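Gamma-glutamyltranspeptidase (Klebsiella pneumoniae subsp. pneumoniae, PDB 5HFT) converts oxamate to oxalate in the uric acid degradation pathway, and belongs to the gamma-glutamyltransferase family. Local coordinates at residues F95-Y98 and G102-L105; I164-H167 and L171-G174. All coordinates share one frame; numbering follows the deposited sequence.

Interaction 1: residues F95-Y98 and G102-L105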
ATOM      1  N   PHE C  95       0.938  17.352   6.191  1.00 46.01           N
ATOM      2  CA  PHE C  95      -0.040  17.814   7.174  1.00 43.17           C
ATOM      3  C   PHE C  95       0.160  19.285   7.492  1.00 44.45           C
ATOM      4  O   PHE C  95      -0.789  20.074   7.478  1.00 42.61           O
ATOM      5  CB  PHE C  95       0.062  16.979   8.451  1.00 45.67           C
ATOM      6  CG  PHE C  95      -0.686  17.560   9.622  1.00 50.02           C
ATOM      7  CD1 PHE C  95      -2.046  17.342   9.772  1.00 47.59           C
ATOM      8  CD2 PHE C  95      -0.026  18.319  10.576  1.00 46.11           C
ATOM      9  CE1 PHE C  95      -2.724  17.867  10.835  1.00 40.85           C
ATOM     10  CE2 PHE C  95      -0.700  18.850  11.635  1.00 42.72           C
ATOM     11  CZ  PHE C  95      -2.049  18.620  11.772  1.00 45.49           C
ATOM     12  N   THR C  96       1.390  19.665   7.834  1.00 44.91           N
ATOM     13  CA  THR C  96       1.623  21.041   8.245  1.00 43.31           C
ATOM     14  C   THR C  96       1.458  22.004   7.068  1.00 46.87           C
ATOM     15  O   THR C  96       0.884  23.083   7.227  1.00 49.15           O
ATOM     16  CB  THR C  96       2.997  21.168   8.914  1.00 41.21           C
ATOM     17  OG1 THR C  96       3.155  22.496   9.419  1.00 54.33           O
ATOM     18  CG2 THR C  96       4.106  20.906   7.958  1.00 45.85           C
ATOM     19  N   ARG C  97       1.912  21.624   5.870  1.00 48.54           N
ATOM     20  CA  ARG C  97       1.747  22.496   4.708  1.00 47.85           C
ATOM     21  C   ARG C  97       0.281  22.629   4.315  1.00 46.29           C
ATOM     22  O   ARG C  97      -0.261  23.739   4.268  1.00 47.78           O
ATOM     23  CB  ARG C  97       2.563  21.970   3.529  1.00 48.59           C
ATOM     24  CG  ARG C  97       3.900  22.656   3.375  1.00 48.29           C
ATOM     25  CD  ARG C  97       4.911  21.659   2.902  1.00 52.27           C
ATOM     26  NE  ARG C  97       6.241  22.228   2.751  1.00 57.64           N
ATOM     27  CZ  ARG C  97       7.312  21.499   2.447  1.00 62.81           C
ATOM     28  NH1 ARG C  97       7.201  20.183   2.280  1.00 54.08           N
ATOM     29  NH2 ARG C  97       8.497  22.076   2.321  1.00 65.48           N
ATOM     30  N   TYR C  98      -0.380  21.510   4.009  1.00 45.38           N
ATOM     31  CA  TYR C  98      -1.746  21.601   3.504  1.00 42.59           C
ATOM     32  C   TYR C  98      -2.711  22.040   4.596  1.00 45.28           C
ATOM     33  O   TYR C  98      -3.385  23.071   4.474  1.00 48.92           O
ATOM     34  CB  TYR C  98      -2.191  20.273   2.891  1.00 39.88           C
ATOM     35  CG  TYR C  98      -3.609  20.342   2.369  1.00 36.39           C
ATOM     36  CD1 TYR C  98      -3.953  21.187   1.312  1.00 38.29           C
ATOM     37  CD2 TYR C  98      -4.600  19.566   2.925  1.00 37.06           C
ATOM     38  CE1 TYR C  98      -5.252  21.258   0.834  1.00 35.47           C
ATOM     39  CE2 TYR C  98      -5.905  19.630   2.461  1.00 40.10           C
ATOM     40  CZ  TYR C  98      -6.232  20.475   1.418  1.00 40.08           C
ATOM     41  OH  TYR C  98      -7.541  20.506   0.978  1.00 37.09           O
ATOM     42  N   GLY C 102      -2.495  26.170   4.797  1.00 45.62           N
ATOM     43  CA  GLY C 102      -3.322  26.540   3.656  1.00 45.79           C
ATOM     44  C   GLY C 102      -2.672  26.431   2.288  1.00 47.81           C
ATOM     45  O   GLY C 102      -3.317  26.773   1.291  1.00 50.21           O
ATOM     46  N   VAL C 103      -1.441  25.927   2.200  1.00 47.82           N
ATOM     47  CA  VAL C 103      -0.761  25.688   0.917  1.00 46.61           C
ATOM     48  C   VAL C 103      -1.622  24.782   0.045  1.00 48.51           C
ATOM     49  O   VAL C 103      -2.157  23.772   0.545  1.00 51.58           O
ATOM     50  CB  VAL C 103       0.619  25.052   1.162  1.00 46.49           C
ATOM     51  CG1 VAL C 103       1.352  24.806  -0.151  1.00 42.91           C
ATOM     52  CG2 VAL C 103       1.450  25.910   2.121  1.00 45.85           C
ATOM     53  N   PRO C 104      -1.791  25.065  -1.246  1.00 47.97           N
ATOM     54  CA  PRO C 104      -2.661  24.220  -2.069  1.00 45.14           C
ATOM     55  C   PRO C 104      -2.166  22.780  -2.088  1.00 48.11           C
ATOM     56  O   PRO C 104      -0.969  22.512  -1.947  1.00 45.98           O
ATOM     57  CB  PRO C 104      -2.579  24.860  -3.460  1.00 44.56           C
ATOM     58  CG  PRO C 104      -2.054  26.233  -3.255  1.00 41.28           C
ATOM     59  CD  PRO C 104      -1.336  26.279  -1.947  1.00 49.69           C
ATOM     60  N   LEU C 105      -3.112  21.847  -2.259  1.00 44.96           N
ATOM     61  CA  LEU C 105      -2.810  20.431  -2.064  1.00 40.65           C
ATOM     62  C   LEU C 105      -1.629  19.993  -2.912  1.00 39.23           C
ATOM     63  O   LEU C 105      -0.665  19.421  -2.399  1.00 42.08           O
ATOM     64  CB  LEU C 105      -4.027  19.567  -2.399  1.00 41.29           C
ATOM     65  CG  LEU C 105      -3.808  18.053  -2.212  1.00 35.21           C
ATOM     66  CD1 LEU C 105      -3.534  17.701  -0.748  1.00 30.29           C
ATOM     67  CD2 LEU C 105      -5.002  17.261  -2.714  1.00 33.43           C
TER
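Tyr98 and Arg97, near the end of helix 88-101, are tied to Gly102 and Val103 just past it: this is a helix C-terminal turn that leads through Pro104 straight into helix 105-110. It lies on the helical layer of the Ntn-hydrolase chain, packed against strands 160-166 and 172-175. The chain leaves the helix at Gly102, which has a positive phi of 68°, and two backbone bonds hold the exit. Val103 N donates to Arg97 O at 3.2 Å, coming in from above the carbonyl plane rather than on a lone pair. Gly102 N makes a weak bond to Tyr98 O, also 3.2 Å long. The longer reach from Val103 back to Arg97 is consistent with the wider pi-type turn at residues 95-98. Beside it Val103 lays its CG2 branch, placed next to its own backbone N, against Arg97 O at 3.5 Å; the guanidinium end of Arg97 runs elsewhere, where NH2 bonds to Pro112 O. Pro104 takes the N-cap position of the next helix, and three residues, 102-104, separate the two. The apolar half of the contact is the Tyr98 ring. With CG swung opposite the backbone N (chi1 180°), the ring leans out obliquely from the last turn, alongside residues 103-105, and its CE1 atom lies 3.8 Å from Leu105 CB. Val103 O sits at the ring's rim, near its plane. Over one face comes a CH-pi contact, with Leu105 CD1 4.0 Å from the ring centroid and only 9° off the normal.

Interaction 2: residues I164-H167 and L171-G174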
ATOM      1  N   ILE C 164      -6.120  12.745  -2.189  1.00 37.46           N
ATOM      2  CA  ILE C 164      -7.385  13.265  -2.694  1.00 35.84           C
ATOM      3  C   ILE C 164      -8.035  14.017  -1.556  1.00 31.19           C
ATOM      4  O   ILE C 164      -8.039  13.541  -0.418  1.00 38.27           O
ATOM      5  CB  ILE C 164      -8.343  12.172  -3.213  1.00 35.74           C
ATOM      6  CG1 ILE C 164      -7.675  11.294  -4.269  1.00 26.41           C
ATOM      7  CG2 ILE C 164      -9.653  12.799  -3.715  1.00 26.00           C
ATOM      8  CD1 ILE C 164      -8.568  10.207  -4.770  1.00 24.20           C
ATOM      9  N   VAL C 165      -8.535  15.204  -1.846  1.00 31.07           N
ATOM     10  CA  VAL C 165      -9.359  15.948  -0.908  1.00 31.90           C
ATOM     11  C   VAL C 165     -10.740  16.064  -1.521  1.00 27.61           C
ATOM     12  O   VAL C 165     -10.873  16.413  -2.701  1.00 26.41           O
ATOM     13  CB  VAL C 165      -8.756  17.325  -0.589  1.00 33.26           C
ATOM     14  CG1 VAL C 165      -9.640  18.105   0.404  1.00 27.71           C
ATOM     15  CG2 VAL C 165      -7.352  17.131  -0.028  1.00 35.21           C
ATOM     16  N   ARG C 166     -11.751  15.688  -0.749  1.00 28.59           N
ATOM     17  CA  ARG C 166     -13.144  15.954  -1.073  1.00 30.68           C
ATOM     18  C   ARG C 166     -13.632  17.136  -0.237  1.00 28.58           C
ATOM     19  O   ARG C 166     -13.514  17.126   0.991  1.00 33.67           O
ATOM     20  CB  ARG C 166     -14.024  14.725  -0.837  1.00 27.12           C
ATOM     21  CG  ARG C 166     -15.488  15.107  -0.871  1.00 34.86           C
ATOM     22  CD  ARG C 166     -16.470  13.960  -0.707  1.00 38.31           C
ATOM     23  NE  ARG C 166     -17.836  14.476  -0.812  1.00 45.79           N
ATOM     24  CZ  ARG C 166     -18.475  14.656  -1.964  1.00 54.79           C
ATOM     25  NH1 ARG C 166     -17.867  14.343  -3.113  1.00 53.34           N
ATOM     26  NH2 ARG C 166     -19.717  15.147  -1.974  1.00 41.55           N
ATOM     27  N   HIS C 167     -14.118  18.105  -0.870  1.00 33.20           N
ATOM     28  CA  HIS C 167     -14.668  19.375  -0.388  1.00 35.66           C
ATOM     29  C   HIS C 167     -16.183  19.271  -0.237  1.00 34.70           C
ATOM     30  O   HIS C 167     -16.843  18.625  -1.067  1.00 34.05           O
ATOM     31  CB  HIS C 167     -14.341  20.508  -1.365  1.00 31.73           C
ATOM     32  CG  HIS C 167     -12.874  20.752  -1.534  1.00 29.97           C
ATOM     33  ND1 HIS C 167     -12.155  21.578  -0.699  1.00 24.82           N
ATOM     34  CD2 HIS C 167     -11.989  20.268  -2.436  1.00 28.16           C
ATOM     35  CE1 HIS C 167     -10.893  21.601  -1.082  1.00 23.77           C
ATOM     36  NE2 HIS C 167     -10.768  20.819  -2.140  1.00 28.58           N
ATOM     37  N   LEU C 171     -16.695  18.997  -5.076  1.00 32.92           N
ATOM     38  CA  LEU C 171     -15.540  19.031  -5.968  1.00 30.70           C
ATOM     39  C   LEU C 171     -14.422  18.143  -5.412  1.00 30.55           C
ATOM     40  O   LEU C 171     -14.178  18.102  -4.199  1.00 30.00           O
ATOM     41  CB  LEU C 171     -15.038  20.466  -6.121  1.00 25.09           C
ATOM     42  CG  LEU C 171     -15.925  21.438  -6.940  1.00 34.28           C
ATOM     43  CD1 LEU C 171     -15.135  22.586  -7.596  1.00 27.98           C
ATOM     44  CD2 LEU C 171     -16.877  20.752  -7.945  1.00 31.57           C
ATOM     45  N   LEU C 172     -13.746  17.419  -6.307  1.00 34.28           N
ATOM     46  CA  LEU C 172     -12.745  16.412  -5.960  1.00 29.67           C
ATOM     47  C   LEU C 172     -11.375  16.825  -6.467  1.00 29.15           C
ATOM     48  O   LEU C 172     -11.216  17.168  -7.639  1.00 34.00           O
ATOM     49  CB  LEU C 172     -13.111  15.045  -6.530  1.00 28.38           C
ATOM     50  CG  LEU C 172     -14.275  14.432  -5.759  1.00 30.80           C
ATOM     51  CD1 LEU C 172     -14.854  13.253  -6.496  1.00 31.93           C
ATOM     52  CD2 LEU C 172     -13.801  14.060  -4.396  1.00 24.02           C
ATOM     53  N   GLU C 173     -10.391  16.783  -5.587  1.00 29.93           N
ATOM     54  CA  GLU C 173      -9.034  17.220  -5.880  1.00 30.97           C
ATOM     55  C   GLU C 173      -8.066  16.054  -5.709  1.00 29.52           C
ATOM     56  O   GLU C 173      -7.945  15.513  -4.612  1.00 37.36           O
ATOM     57  CB  GLU C 173      -8.680  18.368  -4.940  1.00 32.36           C
ATOM     58  CG  GLU C 173      -7.469  19.191  -5.263  1.00 34.47           C
ATOM     59  CD  GLU C 173      -7.467  20.452  -4.439  1.00 35.12           C
ATOM     60  OE1 GLU C 173      -6.420  21.130  -4.323  1.00 38.02           O
ATOM     61  OE2 GLU C 173      -8.546  20.743  -3.884  1.00 30.55           O
ATOM     62  N   GLY C 174      -7.369  15.676  -6.770  1.00 31.79           N
ATOM     63  CA  GLY C 174      -6.313  14.677  -6.699  1.00 33.96           C
ATOM     64  C   GLY C 174      -4.970  15.335  -6.960  1.00 33.43           C
ATOM     65  O   GLY C 174      -4.880  16.246  -7.772  1.00 35.44           O
TER
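His167 has its CG beside the backbone N (chi1 -62°), which swings the imidazole across toward residues 171-174; Glu173 sets its CG anti to the backbone N (chi1 -166°) and stays extended to the carboxylate, so the two ends meet. NE2 of His167 donates to OE2 of Glu173 at 2.8 Å. The oxygen is approached nearly along its C-O axis and lies close to the ring plane, and ring and carboxylate are only 19° apart, so the pair is almost coplanar. The carboxylate would be expected to favour a protonated imidazole, though Arg75, packed on the same histidine, would act against it. Val165 CG1 sits 3.8 Å above one face of the His167 ring, displaced toward its rim, while Leu171 O is at the ring's edge in plane.

The His167-Glu173 bond spans the antiparallel beta hairpin of strands 160-166 and 172-175, the last two strands of a four-stranded sheet within this chain, from the residue just past the first strand to the middle of the second. Val165 and Glu173 form its hydrogen-bonded pair: Val165 N donates to Glu173 O at 2.8 Å, and Glu173 N returns the bond to Val165 O at 2.9 Å. Toward the turn, His167 N adds a weak bond to Leu171 O at 3.3 Å. The other sheet face carries Ile164, Arg166 and Leu172. There the CD2 branch of Leu172 comes in against the aliphatic base of Arg166, 3.6 Å from its CB, and stays near Ile164 CG2 at 4.4 Å. Val7 of strand 2-7 covers Ile164 and Leu172. On its outer side, strand 172-175 pairs antiparallel, through Leu172 and Gly174, with a strand of another chain, so the sheet continues across the subunit interface.

How the interactions relate
The turn of interaction 1 sits on the hairpin of interaction 2, their centres about 13 Å apart, and the two follow one another along the chain. Tyr98 and Leu105 reach from the helical layer onto the face that carries Val165 and Glu173. Leu105 CD2 lies 3.6 Å from Val165 CG2, and Leu105 CB is 3.4 Å from Glu173 OE1, the carboxylate oxygen not bonded to His167. Tyr98 OH approaches His167 CE1 at 4.1 Å by packing alone; its polar partner is Arg75, through a weak bond. Both contacts lie away from Thr1, the inferred nucleophile; the packing between them joins the helices to the sheet.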